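Local atomic coordinates of ZYG-9 (Caenorhabditis elegans, PDB entry 2OF3), a protein that plays a major role in organising microtubules and spindle poles during mitosis and meiosis in one-cell embryos, and is represented here by one of its TOG domains. Residues A[26-31]-A[93-97]; A[133-138]-A[155-159]; A[2-8]-A[46-51]; A[81-85]-A[113-118]; A[188-192]-A[226-230]. The contacts are given in a common frame with arbitrary orientation. Residue numbers count along the deposited sequence, not the author numbering.

Contact 1. Residues A[26-31]-A[93-97]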
# COMPACT_ATOMS: atom_id res chain seq x y z
N TRP A 26 8.21 8.15 9.01
CA TRP A 26 7.56 8.53 7.78
C TRP A 26 6.05 8.31 7.96
O TRP A 26 5.46 7.31 7.48
CB TRP A 26 8.12 7.64 6.69
CG TRP A 26 8.07 8.29 5.33
CD1 TRP A 26 7.20 8.00 4.34
CD2 TRP A 26 8.94 9.30 4.82
NE1 TRP A 26 7.49 8.74 3.23
CE2 TRP A 26 8.55 9.56 3.50
CE3 TRP A 26 10.06 9.99 5.35
CZ2 TRP A 26 9.18 10.53 2.69
CZ3 TRP A 26 10.68 10.95 4.55
CH2 TRP A 26 10.27 11.19 3.23
N ASN A 27 5.42 9.22 8.69
CA ASN A 27 4.03 9.02 9.14
C ASN A 27 3.25 10.34 9.12
O ASN A 27 2.24 10.47 9.82
CB ASN A 27 4.00 8.35 10.53
CG ASN A 27 4.59 9.26 11.64
OD1 ASN A 27 5.08 10.39 11.38
ND2 ASN A 27 4.54 8.79 12.85
N PHE A 28 3.71 11.28 8.30
CA PHE A 28 3.05 12.56 8.12
C PHE A 28 1.67 12.45 7.46
O PHE A 28 1.36 11.46 6.81
CB PHE A 28 3.94 13.50 7.28
CG PHE A 28 4.52 12.86 6.04
CD1 PHE A 28 3.72 12.64 4.88
CD2 PHE A 28 5.87 12.50 5.99
CE1 PHE A 28 4.24 12.04 3.71
CE2 PHE A 28 6.40 11.93 4.80
CZ PHE A 28 5.57 11.68 3.68
N GLN A 29 0.87 13.50 7.58
CA GLN A 29 -0.38 13.59 6.88
C GLN A 29 -0.11 14.13 5.50
O GLN A 29 -0.81 13.81 4.56
CB GLN A 29 -1.33 14.55 7.62
CG GLN A 29 -1.75 14.06 8.99
CD GLN A 29 -2.49 12.70 8.91
OE1 GLN A 29 -3.25 12.46 7.96
NE2 GLN A 29 -2.26 11.81 9.89
N ALA A 30 0.88 15.01 5.41
CA ALA A 30 1.33 15.55 4.14
C ALA A 30 2.81 15.82 4.34
O ALA A 30 3.23 16.09 5.46
CB ALA A 30 0.59 16.85 3.81
N PRO A 31 3.63 15.68 3.27
CA PRO A 31 5.10 15.82 3.43
C PRO A 31 5.50 17.16 4.05
O PRO A 31 4.87 18.17 3.77
CB PRO A 31 5.61 15.74 2.01
CG PRO A 31 4.53 14.99 1.25
CD PRO A 31 3.24 15.34 1.89
N THR A 93 6.46 8.03 -2.33
CA THR A 93 5.32 8.54 -1.58
C THR A 93 5.16 10.05 -1.72
O THR A 93 4.04 10.55 -1.65
CB THR A 93 5.32 8.17 -0.05
OG1 THR A 93 6.43 8.83 0.58
CG2 THR A 93 5.44 6.67 0.18
N LEU A 94 6.27 10.79 -1.87
CA LEU A 94 6.24 12.25 -2.07
C LEU A 94 5.51 12.58 -3.37
O LEU A 94 4.71 13.54 -3.42
CB LEU A 94 7.67 12.81 -2.09
CG LEU A 94 8.56 12.68 -0.86
CD1 LEU A 94 9.84 13.40 -1.12
CD2 LEU A 94 7.88 13.24 0.36
N ARG A 95 5.76 11.77 -4.40
CA ARG A 95 5.02 11.83 -5.66
C ARG A 95 3.57 11.51 -5.55
O ARG A 95 2.80 11.96 -6.38
CB ARG A 95 5.65 10.94 -6.74
CG ARG A 95 7.12 11.19 -6.98
CD ARG A 95 7.37 12.65 -7.40
NE ARG A 95 8.49 13.10 -6.60
CZ ARG A 95 8.50 14.15 -5.80
NH1 ARG A 95 7.50 14.96 -5.70
NH2 ARG A 95 9.59 14.39 -5.12
N PHE A 96 3.14 10.76 -4.55
CA PHE A 96 1.70 10.53 -4.34
C PHE A 96 0.90 11.76 -3.94
O PHE A 96 -0.33 11.74 -4.01
CB PHE A 96 1.45 9.37 -3.32
CG PHE A 96 1.97 8.03 -3.77
CD1 PHE A 96 2.27 7.79 -5.12
CD2 PHE A 96 2.19 7.00 -2.86
CE1 PHE A 96 2.79 6.54 -5.56
CE2 PHE A 96 2.69 5.74 -3.27
CZ PHE A 96 3.00 5.51 -4.65
N PHE A 97 1.56 12.84 -3.54
CA PHE A 97 0.85 14.04 -3.09
C PHE A 97 0.67 15.11 -4.20
O PHE A 97 -0.16 16.01 -4.10
CB PHE A 97 1.56 14.60 -1.84
CG PHE A 97 1.25 13.80 -0.61
CD1 PHE A 97 0.18 14.14 0.20
CD2 PHE A 97 1.98 12.65 -0.31
CE1 PHE A 97 -0.16 13.39 1.31
CE2 PHE A 97 1.67 11.89 0.84
CZ PHE A 97 0.59 12.27 1.65

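Contact 2. Residues A[133-138]-A[155-159]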
# COMPACT_ATOMS: atom_id res chain seq x y z
N PHE A 133 5.46 2.93 3.52
CA PHE A 133 5.05 2.94 2.12
C PHE A 133 3.55 2.69 1.92
O PHE A 133 2.86 3.46 1.22
CB PHE A 133 5.85 1.91 1.28
CG PHE A 133 5.43 1.90 -0.20
CD1 PHE A 133 5.52 3.06 -0.99
CD2 PHE A 133 4.96 0.75 -0.79
CE1 PHE A 133 5.13 3.07 -2.38
CE2 PHE A 133 4.57 0.75 -2.17
CZ PHE A 133 4.63 1.91 -2.93
N VAL A 134 3.06 1.60 2.50
CA VAL A 134 1.71 1.10 2.22
C VAL A 134 0.60 2.10 2.50
O VAL A 134 -0.26 2.22 1.64
CB VAL A 134 1.46 -0.31 2.87
CG1 VAL A 134 -0.06 -0.78 2.64
CG2 VAL A 134 2.45 -1.31 2.28
N PRO A 135 0.57 2.79 3.66
CA PRO A 135 -0.49 3.75 3.91
C PRO A 135 -0.59 4.83 2.84
O PRO A 135 -1.74 5.31 2.53
CB PRO A 135 -0.16 4.31 5.32
CG PRO A 135 0.51 3.17 5.98
CD PRO A 135 1.42 2.65 4.86
N TYR A 136 0.54 5.20 2.25
CA TYR A 136 0.47 6.23 1.19
C TYR A 136 0.08 5.64 -0.14
O TYR A 136 -0.62 6.30 -0.91
CB TYR A 136 1.79 6.96 1.04
CG TYR A 136 2.15 7.61 2.34
CD1 TYR A 136 1.49 8.76 2.75
CD2 TYR A 136 3.12 7.03 3.18
CE1 TYR A 136 1.78 9.37 4.01
CE2 TYR A 136 3.43 7.60 4.47
CZ TYR A 136 2.75 8.76 4.83
OH TYR A 136 3.04 9.32 6.04
N LEU A 137 0.52 4.42 -0.43
CA LEU A 137 0.12 3.74 -1.68
C LEU A 137 -1.39 3.58 -1.69
O LEU A 137 -2.02 3.70 -2.77
CB LEU A 137 0.78 2.38 -1.83
CG LEU A 137 0.33 1.53 -3.03
CD1 LEU A 137 0.96 2.05 -4.36
CD2 LEU A 137 0.75 0.13 -2.75
N LEU A 138 -1.97 3.31 -0.52
CA LEU A 138 -3.43 3.15 -0.42
C LEU A 138 -4.23 4.41 -0.73
O LEU A 138 -5.40 4.32 -1.15
CB LEU A 138 -3.84 2.51 0.93
CG LEU A 138 -3.34 1.09 1.14
CD1 LEU A 138 -3.75 0.64 2.52
CD2 LEU A 138 -3.85 0.13 0.08
N ILE A 155 0.32 -3.60 -7.47
CA ILE A 155 1.40 -3.43 -6.44
C ILE A 155 0.94 -3.94 -5.07
O ILE A 155 1.65 -4.62 -4.39
CB ILE A 155 1.90 -1.94 -6.33
CG1 ILE A 155 2.57 -1.48 -7.62
CG2 ILE A 155 2.85 -1.71 -5.10
CD1 ILE A 155 2.34 0.01 -7.83
N VAL A 156 -0.30 -3.66 -4.68
CA VAL A 156 -0.84 -4.19 -3.44
C VAL A 156 -0.76 -5.71 -3.45
O VAL A 156 -0.47 -6.31 -2.43
CB VAL A 156 -2.27 -3.71 -3.23
CG1 VAL A 156 -2.89 -4.42 -2.00
CG2 VAL A 156 -2.29 -2.18 -2.99
N ASN A 157 -1.08 -6.36 -4.57
CA ASN A 157 -1.09 -7.85 -4.66
C ASN A 157 0.31 -8.45 -4.47
O ASN A 157 0.46 -9.51 -3.84
CB ASN A 157 -1.67 -8.33 -6.02
CG ASN A 157 -3.19 -8.17 -6.11
OD1 ASN A 157 -3.88 -7.95 -5.09
ND2 ASN A 157 -3.73 -8.27 -7.35
N VAL A 158 1.34 -7.78 -4.96
CA VAL A 158 2.74 -8.21 -4.65
C VAL A 158 3.09 -8.04 -3.15
O VAL A 158 3.62 -8.97 -2.51
CB VAL A 158 3.77 -7.47 -5.55
CG1 VAL A 158 5.19 -7.93 -5.27
CG2 VAL A 158 3.42 -7.71 -7.06
N LEU A 159 2.78 -6.89 -2.57
CA LEU A 159 3.03 -6.64 -1.17
C LEU A 159 2.28 -7.59 -0.26
O LEU A 159 2.78 -7.95 0.80
CB LEU A 159 2.64 -5.20 -0.80
CG LEU A 159 3.58 -4.11 -1.27
CD1 LEU A 159 2.89 -2.73 -1.29
CD2 LEU A 159 4.79 -4.11 -0.35

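Contact 3. Residues A[2-8]-A[46-51]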
# COMPACT_ATOMS: atom_id res chain seq x y z
N GLU A 2 31.43 3.48 -11.86
CA GLU A 2 30.56 3.73 -10.68
C GLU A 2 29.04 3.63 -10.90
O GLU A 2 28.47 4.18 -11.86
CB GLU A 2 30.90 5.02 -9.93
CG GLU A 2 32.23 4.95 -9.15
CD GLU A 2 33.39 5.68 -9.88
OE1 GLU A 2 34.27 4.98 -10.44
OE2 GLU A 2 33.40 6.94 -9.90
N LEU A 3 28.41 2.90 -9.99
CA LEU A 3 26.97 2.72 -9.94
C LEU A 3 26.31 4.08 -9.70
O LEU A 3 26.76 4.88 -8.85
CB LEU A 3 26.60 1.75 -8.80
CG LEU A 3 27.23 0.35 -8.76
CD1 LEU A 3 26.84 -0.40 -7.50
CD2 LEU A 3 26.89 -0.47 -10.01
N LEU A 4 25.25 4.35 -10.44
CA LEU A 4 24.40 5.48 -10.18
C LEU A 4 23.80 5.48 -8.74
O LEU A 4 23.54 6.54 -8.14
CB LEU A 4 23.32 5.45 -11.21
CG LEU A 4 22.40 6.65 -11.26
CD1 LEU A 4 23.21 7.90 -11.68
CD2 LEU A 4 21.31 6.32 -12.24
N LEU A 5 23.60 4.28 -8.18
CA LEU A 5 22.92 4.08 -6.91
C LEU A 5 23.63 2.95 -6.24
O LEU A 5 23.96 1.98 -6.90
CB LEU A 5 21.44 3.75 -7.14
CG LEU A 5 20.59 3.62 -5.88
CD1 LEU A 5 20.53 4.99 -5.10
CD2 LEU A 5 19.20 3.12 -6.33
N SER A 6 23.96 3.10 -4.96
CA SER A 6 24.74 2.13 -4.21
C SER A 6 24.17 0.70 -4.14
O SER A 6 22.97 0.46 -4.30
CB SER A 6 24.94 2.63 -2.77
OG SER A 6 23.69 2.57 -2.08
N ASP A 7 25.04 -0.25 -3.84
CA ASP A 7 24.64 -1.60 -3.55
C ASP A 7 25.45 -1.89 -2.29
O ASP A 7 26.63 -2.25 -2.37
CB ASP A 7 25.05 -2.49 -4.75
CG ASP A 7 25.11 -3.98 -4.41
OD1 ASP A 7 24.53 -4.41 -3.37
OD2 ASP A 7 25.74 -4.74 -5.21
N ASN A 8 24.86 -1.68 -1.13
CA ASN A 8 25.52 -1.95 0.15
C ASN A 8 24.44 -2.42 1.13
O ASN A 8 23.27 -2.60 0.76
CB ASN A 8 26.28 -0.67 0.66
CG ASN A 8 25.35 0.55 0.82
OD1 ASN A 8 24.17 0.39 1.11
ND2 ASN A 8 25.87 1.76 0.59
N GLN A 46 23.89 7.65 -0.86
CA GLN A 46 23.69 6.43 -1.70
C GLN A 46 23.70 6.64 -3.23
O GLN A 46 23.98 5.72 -3.98
CB GLN A 46 22.34 5.72 -1.34
CG GLN A 46 22.13 5.43 0.15
CD GLN A 46 23.28 4.69 0.79
OE1 GLN A 46 24.05 3.96 0.13
NE2 GLN A 46 23.42 4.88 2.10
N ALA A 47 23.42 7.86 -3.66
CA ALA A 47 23.18 8.21 -5.05
C ALA A 47 24.18 9.27 -5.53
O ALA A 47 24.49 10.23 -4.83
CB ALA A 47 21.72 8.75 -5.22
N LYS A 48 24.64 9.12 -6.77
CA LYS A 48 25.38 10.17 -7.49
C LYS A 48 24.61 11.52 -7.56
O LYS A 48 23.37 11.56 -7.71
CB LYS A 48 25.67 9.70 -8.93
CG LYS A 48 26.75 8.62 -9.06
CD LYS A 48 26.98 8.39 -10.58
CE LYS A 48 28.34 7.69 -10.81
NZ LYS A 48 29.04 7.68 -9.47
N VAL A 49 25.36 12.62 -7.54
CA VAL A 49 24.73 13.93 -7.49
C VAL A 49 23.87 14.19 -8.70
O VAL A 49 22.87 14.89 -8.58
CB VAL A 49 25.77 15.10 -7.27
CG1 VAL A 49 26.75 14.74 -6.20
CG2 VAL A 49 26.49 15.41 -8.57
N SER A 50 24.19 13.61 -9.86
CA SER A 50 23.31 13.84 -11.03
C SER A 50 21.97 13.19 -10.88
O SER A 50 20.97 13.76 -11.34
CB SER A 50 23.92 13.35 -12.35
OG SER A 50 24.20 11.97 -12.27
N LEU A 51 21.91 12.00 -10.27
CA LEU A 51 20.58 11.46 -9.87
C LEU A 51 19.93 12.31 -8.78
O LEU A 51 18.74 12.64 -8.86
CB LEU A 51 20.69 10.00 -9.42
CG LEU A 51 19.38 9.28 -9.07
CD1 LEU A 51 18.34 9.34 -10.16
CD2 LEU A 51 19.69 7.80 -8.71

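Contact 4. Residues A[81-85]-A[113-118]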
# COMPACT_ATOMS: atom_id res chain seq x y z
N LEU A 81 18.57 -1.10 -6.54
CA LEU A 81 17.18 -0.87 -6.18
C LEU A 81 16.81 -1.56 -4.88
O LEU A 81 16.12 -0.94 -4.07
CB LEU A 81 16.21 -1.30 -7.32
CG LEU A 81 16.43 -0.62 -8.69
CD1 LEU A 81 15.41 -1.21 -9.66
CD2 LEU A 81 16.22 0.90 -8.63
N LEU A 82 17.22 -2.84 -4.69
CA LEU A 82 16.98 -3.56 -3.43
C LEU A 82 17.65 -2.91 -2.21
O LEU A 82 17.00 -2.75 -1.15
CB LEU A 82 17.50 -5.00 -3.52
CG LEU A 82 16.51 -5.92 -4.17
CD1 LEU A 82 17.29 -7.18 -4.47
CD2 LEU A 82 15.24 -6.21 -3.23
N SER A 83 18.94 -2.55 -2.35
CA SER A 83 19.73 -1.97 -1.25
C SER A 83 19.08 -0.68 -0.75
O SER A 83 19.19 -0.36 0.43
CB SER A 83 21.13 -1.60 -1.72
OG SER A 83 21.91 -2.75 -1.96
N ASN A 84 18.42 0.03 -1.65
CA ASN A 84 17.85 1.35 -1.39
C ASN A 84 16.34 1.41 -1.48
O ASN A 84 15.77 2.48 -1.57
CB ASN A 84 18.53 2.40 -2.33
CG ASN A 84 19.96 2.53 -2.03
OD1 ASN A 84 20.35 3.09 -0.98
ND2 ASN A 84 20.79 1.93 -2.86
N SER A 85 15.70 0.24 -1.41
CA SER A 85 14.26 0.12 -1.61
C SER A 85 13.49 1.00 -0.65
O SER A 85 12.51 1.66 -1.06
CB SER A 85 13.77 -1.31 -1.45
OG SER A 85 13.85 -1.79 -0.08
N VAL A 113 8.37 -2.62 -9.82
CA VAL A 113 9.65 -3.27 -10.03
C VAL A 113 10.31 -3.54 -8.69
O VAL A 113 10.85 -4.61 -8.45
CB VAL A 113 10.51 -2.33 -10.95
CG1 VAL A 113 11.97 -2.45 -10.74
CG2 VAL A 113 10.15 -2.54 -12.46
N ILE A 114 10.28 -2.55 -7.80
CA ILE A 114 10.90 -2.67 -6.47
C ILE A 114 10.23 -3.78 -5.63
O ILE A 114 10.93 -4.64 -5.08
CB ILE A 114 10.92 -1.29 -5.69
CG1 ILE A 114 11.98 -0.33 -6.27
CG2 ILE A 114 11.24 -1.50 -4.19
CD1 ILE A 114 11.78 1.09 -5.77
N VAL A 115 8.90 -3.79 -5.54
CA VAL A 115 8.21 -4.81 -4.72
C VAL A 115 8.31 -6.23 -5.33
O VAL A 115 8.42 -7.21 -4.58
CB VAL A 115 6.74 -4.41 -4.33
CG1 VAL A 115 6.75 -3.07 -3.65
CG2 VAL A 115 5.82 -4.36 -5.59
N GLU A 116 8.33 -6.32 -6.66
CA GLU A 116 8.69 -7.61 -7.34
C GLU A 116 10.09 -8.12 -7.04
O GLU A 116 10.24 -9.30 -6.77
CB GLU A 116 8.49 -7.50 -8.83
CG GLU A 116 7.05 -7.80 -9.14
CD GLU A 116 6.69 -7.50 -10.57
OE1 GLU A 116 7.51 -6.85 -11.28
OE2 GLU A 116 5.56 -7.88 -10.95
N LEU A 117 11.10 -7.24 -7.02
CA LEU A 117 12.45 -7.63 -6.62
C LEU A 117 12.53 -8.03 -5.18
O LEU A 117 13.21 -9.02 -4.83
CB LEU A 117 13.46 -6.49 -6.87
CG LEU A 117 13.96 -6.27 -8.31
CD1 LEU A 117 14.67 -4.86 -8.42
CD2 LEU A 117 14.88 -7.43 -8.66
N ILE A 118 11.84 -7.29 -4.30
CA ILE A 118 11.75 -7.71 -2.89
C ILE A 118 11.11 -9.09 -2.80
O ILE A 118 11.65 -10.01 -2.11
CB ILE A 118 10.96 -6.67 -2.05
CG1 ILE A 118 11.73 -5.35 -1.96
CG2 ILE A 118 10.59 -7.23 -0.60
CD1 ILE A 118 10.83 -4.14 -1.40

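Contact 5. Residues A[188-192]-A[226-230]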
# COMPACT_ATOMS: atom_id res chain seq x y z
N LEU A 188 -11.71 -2.50 0.85
CA LEU A 188 -12.62 -3.63 1.14
C LEU A 188 -12.44 -4.78 0.20
O LEU A 188 -12.49 -5.95 0.61
CB LEU A 188 -14.11 -3.18 1.11
CG LEU A 188 -14.50 -2.29 2.30
CD1 LEU A 188 -15.88 -1.62 2.06
CD2 LEU A 188 -14.36 -3.04 3.70
N LEU A 189 -12.27 -4.50 -1.09
CA LEU A 189 -12.06 -5.55 -2.11
C LEU A 189 -10.79 -6.36 -1.84
O LEU A 189 -10.77 -7.55 -2.07
CB LEU A 189 -11.99 -4.95 -3.54
CG LEU A 189 -13.32 -4.36 -4.03
CD1 LEU A 189 -13.10 -3.72 -5.36
CD2 LEU A 189 -14.49 -5.40 -4.10
N VAL A 190 -9.72 -5.71 -1.40
CA VAL A 190 -8.51 -6.46 -1.00
C VAL A 190 -8.80 -7.39 0.23
O VAL A 190 -8.47 -8.59 0.21
CB VAL A 190 -7.31 -5.51 -0.70
CG1 VAL A 190 -6.06 -6.36 -0.31
CG2 VAL A 190 -6.97 -4.65 -1.95
N ILE A 191 -9.45 -6.85 1.27
CA ILE A 191 -9.89 -7.68 2.39
C ILE A 191 -10.75 -8.82 1.91
O ILE A 191 -10.55 -9.95 2.33
CB ILE A 191 -10.60 -6.84 3.44
CG1 ILE A 191 -9.60 -5.83 4.08
CG2 ILE A 191 -11.31 -7.77 4.50
CD1 ILE A 191 -10.25 -4.66 4.92
N GLU A 192 -11.70 -8.58 1.00
CA GLU A 192 -12.52 -9.66 0.51
C GLU A 192 -11.64 -10.75 -0.14
O GLU A 192 -11.85 -11.95 0.06
CB GLU A 192 -13.56 -9.13 -0.48
CG GLU A 192 -14.43 -10.25 -1.00
CD GLU A 192 -15.24 -9.91 -2.22
OE1 GLU A 192 -15.35 -8.71 -2.58
OE2 GLU A 192 -15.78 -10.88 -2.81
N ALA A 226 -19.02 -3.98 -1.69
CA ALA A 226 -17.76 -4.64 -1.26
C ALA A 226 -17.89 -5.01 0.24
O ALA A 226 -17.41 -6.10 0.63
CB ALA A 226 -16.56 -3.68 -1.49
N ALA A 227 -18.54 -4.16 1.04
CA ALA A 227 -18.71 -4.45 2.48
C ALA A 227 -19.59 -5.66 2.65
O ALA A 227 -19.25 -6.55 3.45
CB ALA A 227 -19.31 -3.26 3.29
N ILE A 228 -20.69 -5.71 1.89
CA ILE A 228 -21.56 -6.88 1.86
C ILE A 228 -20.73 -8.08 1.46
O ILE A 228 -20.81 -9.11 2.14
CB ILE A 228 -22.75 -6.69 0.86
CG1 ILE A 228 -23.75 -5.70 1.42
CG2 ILE A 228 -23.43 -8.05 0.54
CD1 ILE A 228 -24.71 -5.14 0.36
N ASN A 229 -19.94 -7.98 0.39
CA ASN A 229 -19.17 -9.16 -0.03
C ASN A 229 -18.06 -9.64 0.92
O ASN A 229 -17.76 -10.82 0.95
CB ASN A 229 -18.66 -9.00 -1.47
CG ASN A 229 -19.75 -9.09 -2.51
OD1 ASN A 229 -19.61 -8.60 -3.62
ND2 ASN A 229 -20.82 -9.73 -2.17
N VAL A 230 -17.48 -8.75 1.70
CA VAL A 230 -16.59 -9.14 2.79
C VAL A 230 -17.34 -10.02 3.83
O VAL A 230 -16.86 -11.10 4.21
CB VAL A 230 -15.90 -7.86 3.49
CG1 VAL A 230 -15.20 -8.25 4.84
CG2 VAL A 230 -14.87 -7.12 2.55
O HOH W 1 -17.71 -12.65 -1.19

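Contact 1. Residues A[26-31]-A[93-97]
The loop 26-31 wraps over the C-terminal end of helix 85-95. Its bumps and those of 93-97 interlock. L94 is the knob on the helix side. Its CD2 tip enters a hollow between W26, F28 and P31. L94 CD2 lies 3.8 Å from W26 CZ2 and 3.8 Å from P31 CB, with F28 CZ a little further off at 4.3 Å. F97 is the second bump. Its ring slides along the far end of the loop, and the CD corner of P31 points onto one face of it. P31 CD is 3.6 Å from the centroid of the F97 ring and only 11° off the ring normal, a CH-pi contact. F97 CE1 meets Q29 O at 3.3 Å and A30 CA at 3.9 Å. The edge of the F28 ring closes the gap, with F28 CE1 3.9 Å from F97 CE2. One directional bond sets the other end. W26 NE1 donates to T93 OG1 at 2.9 Å, and T93 OG1 is also hydrogen-bonded to K90 O. K90 makes a cation-pi contact with W26. Behind the loop, F28 O is hydrogen-bonded to Y136 OH on helix 127-139. The arrangement is a loop carrying two aromatic residues and one proline, packed against the end of a helix in the all-helical, HEAT-like array of a TOG domain.

Contact 2. Residues A[133-138]-A[155-159]
This is a buried, wholly apolar helix-helix contact close to the centre of the chain. It joins helices 127-139 and 146-163, which follow each other as an antiparallel hairpin of the kind that builds HEAT repeats. The short axes run at 154° and come no closer than 11.6 Å. Branched aliphatic side chains and the F133 ring fill that wide spacing. L137 is the central one: its CD2 lies 3.6 Å from I155 CG2, 3.8 Å from V156 CG2 and 3.9 Å from L159 CD1. F133 turns its ring edge to the other helix, with CE2 4.0 Å from L159 CD1 and 4.2 Å from I155 CG2. V134 CG2 reaches L159 CD1 at 3.9 Å, and L138 CD2 reaches V156 CG2 at 4.1 Å. P135 interrupts the backbone bonding and kinks the first helix. Around the pair, helix 101-120 packs on F133 and I155. Helix 165-174 packs on V134 and L138, and helix 85-95 meets F133.

Contact 3. Residues A[2-8]-A[46-51]
Q46 OE1 accepts two hydrogen bonds, a short one from S6 OG at 2.6 Å and one from N8 ND2 at 2.9 Å. It thereby ties the end of 2-8 to the start of 46-51. S6 OG has a second partner in N84 ND2, and Q46 NE2 bonds D10 OD2. The backbones add two more bonds. S6 N donates to Q46 O at 2.8 Å, and K48 N donates to L4 O at 3.1 Å. Together they frame L5 and A47 as a single antiparallel bridge, a non-hydrogen-bonded pair with CA atoms 4.5 Å apart. CA-H...O contacts accompany it: A47 CA to L4 O and L5 CA to Q46 O, both 3.5 Å. Right after the bridge comes K48, at the N-cap position of helix 49-55. The K48 side chain runs back along the peptide, where K48 NZ is 3.3 Å from E2 CB. Its distance to E2 OE2, 4.4 Å, is beyond a salt bridge, and E2 is poorly ordered. Packing follows on the inner side. L4 CG lies 3.9 Å from L51 CD2, and L5 CD1 lies 3.9 Å from A47 CB. The N-terminal peptide thus lies along the edge of the helical array. L4, L5 and L51 rest on helix 60-76, L5 and Q46 also meet helix 85-95, and L3 and D7 touch helix 78-83.

Contact 4. Residues A[81-85]-A[113-118]
Apolar packing makes up this contact, which sets the end of helix 78-83 and the start of helix 85-95 against helix 101-120 within the HEAT-like helical array of the TOG domain. L81 and L82 carry most of it on the first side. L81 CD1 lies 3.8 Å from V113 CG1 and 3.9 Å from L117 CD1, so it sits between residues one turn apart. L82 uses CD2, which is 3.8 Å from I118 CG1 and 4.1 Å from L117 CB. The same methyl also rests on backbone, 3.7 Å from I118 N. S85 extends the surface past the turn, with S85 CB 3.7 Å from I114 CG2.

The polar groups of S85 and L82 are directed to K11. S85 OG lies 4.0 Å from I118 CD1, and its hydrogen-bond partner is K11 NZ, which also bonds L82 O. No hydrogen bond or salt bridge joins the two segments. The chemistry therefore implies that shape fit and burial of leucine, isoleucine and valine hold them together.

Contact 5. Residues A[188-192]-A[226-230]
Two helical segments run side by side in nearly the same direction. The axes of 188-192 and 226-230 make an angle of 19° and approach to 8.8 Å. CA atoms come as near as 4.7 Å, between E192 and V230, and L188 and A226 are 5.8 Å apart. At the L188 end the small A226 lets the helices approach. A226 CB lies 3.6 Å from L188 CB and 3.7 Å from L189 CD2, so the two leucines straddle it. L188 CD1 also reaches A227 CB at 4.0 Å. One turn on, V230 fills the space beside the first helix. Its CG2 is 3.3 Å from L188 O and 3.9 Å from E192 CB, while V230 CG1 meets I191 CG2 at 3.9 Å. V212 of the short helix 208-212 packs on L188, A227 and V230. E192 stretches along the outer side, with OE1 3.5 Å from N229 CB. A water bridges the helices there, donating to E192 OE2 at 3.1 Å and to N229 O at 2.8 Å. No direct hydrogen bond crosses. The chemistry implies a tight apolar seam between helices of successive HEAT-like hairpins, edged by one carboxylate and its water.

From the N terminus, contact 3 opens first at 2-8. Contact 1 opens at 26-31 before contact 3 closes at 46-51, so the two cross. Contact 4 opens at 81-85, contact 1 closes at 93-97, and contact 4 closes at 113-118, so contacts 1 and 4 also cross. In opening order they tie the N-terminal peptide to helix 49-55, the loop before helix 33-44 to helix 85-95, and helix 78-83 to helix 101-120. Contacts 3 and 4 touch where S6 and N8 meet N84 and S83. Contact 2 then closes a short hairpin near the centre, touching contact 1 through Y136 and contact 4 through V115. Contact 5 follows in series on the C-terminal side, reaching contact 2 through V190 and V156.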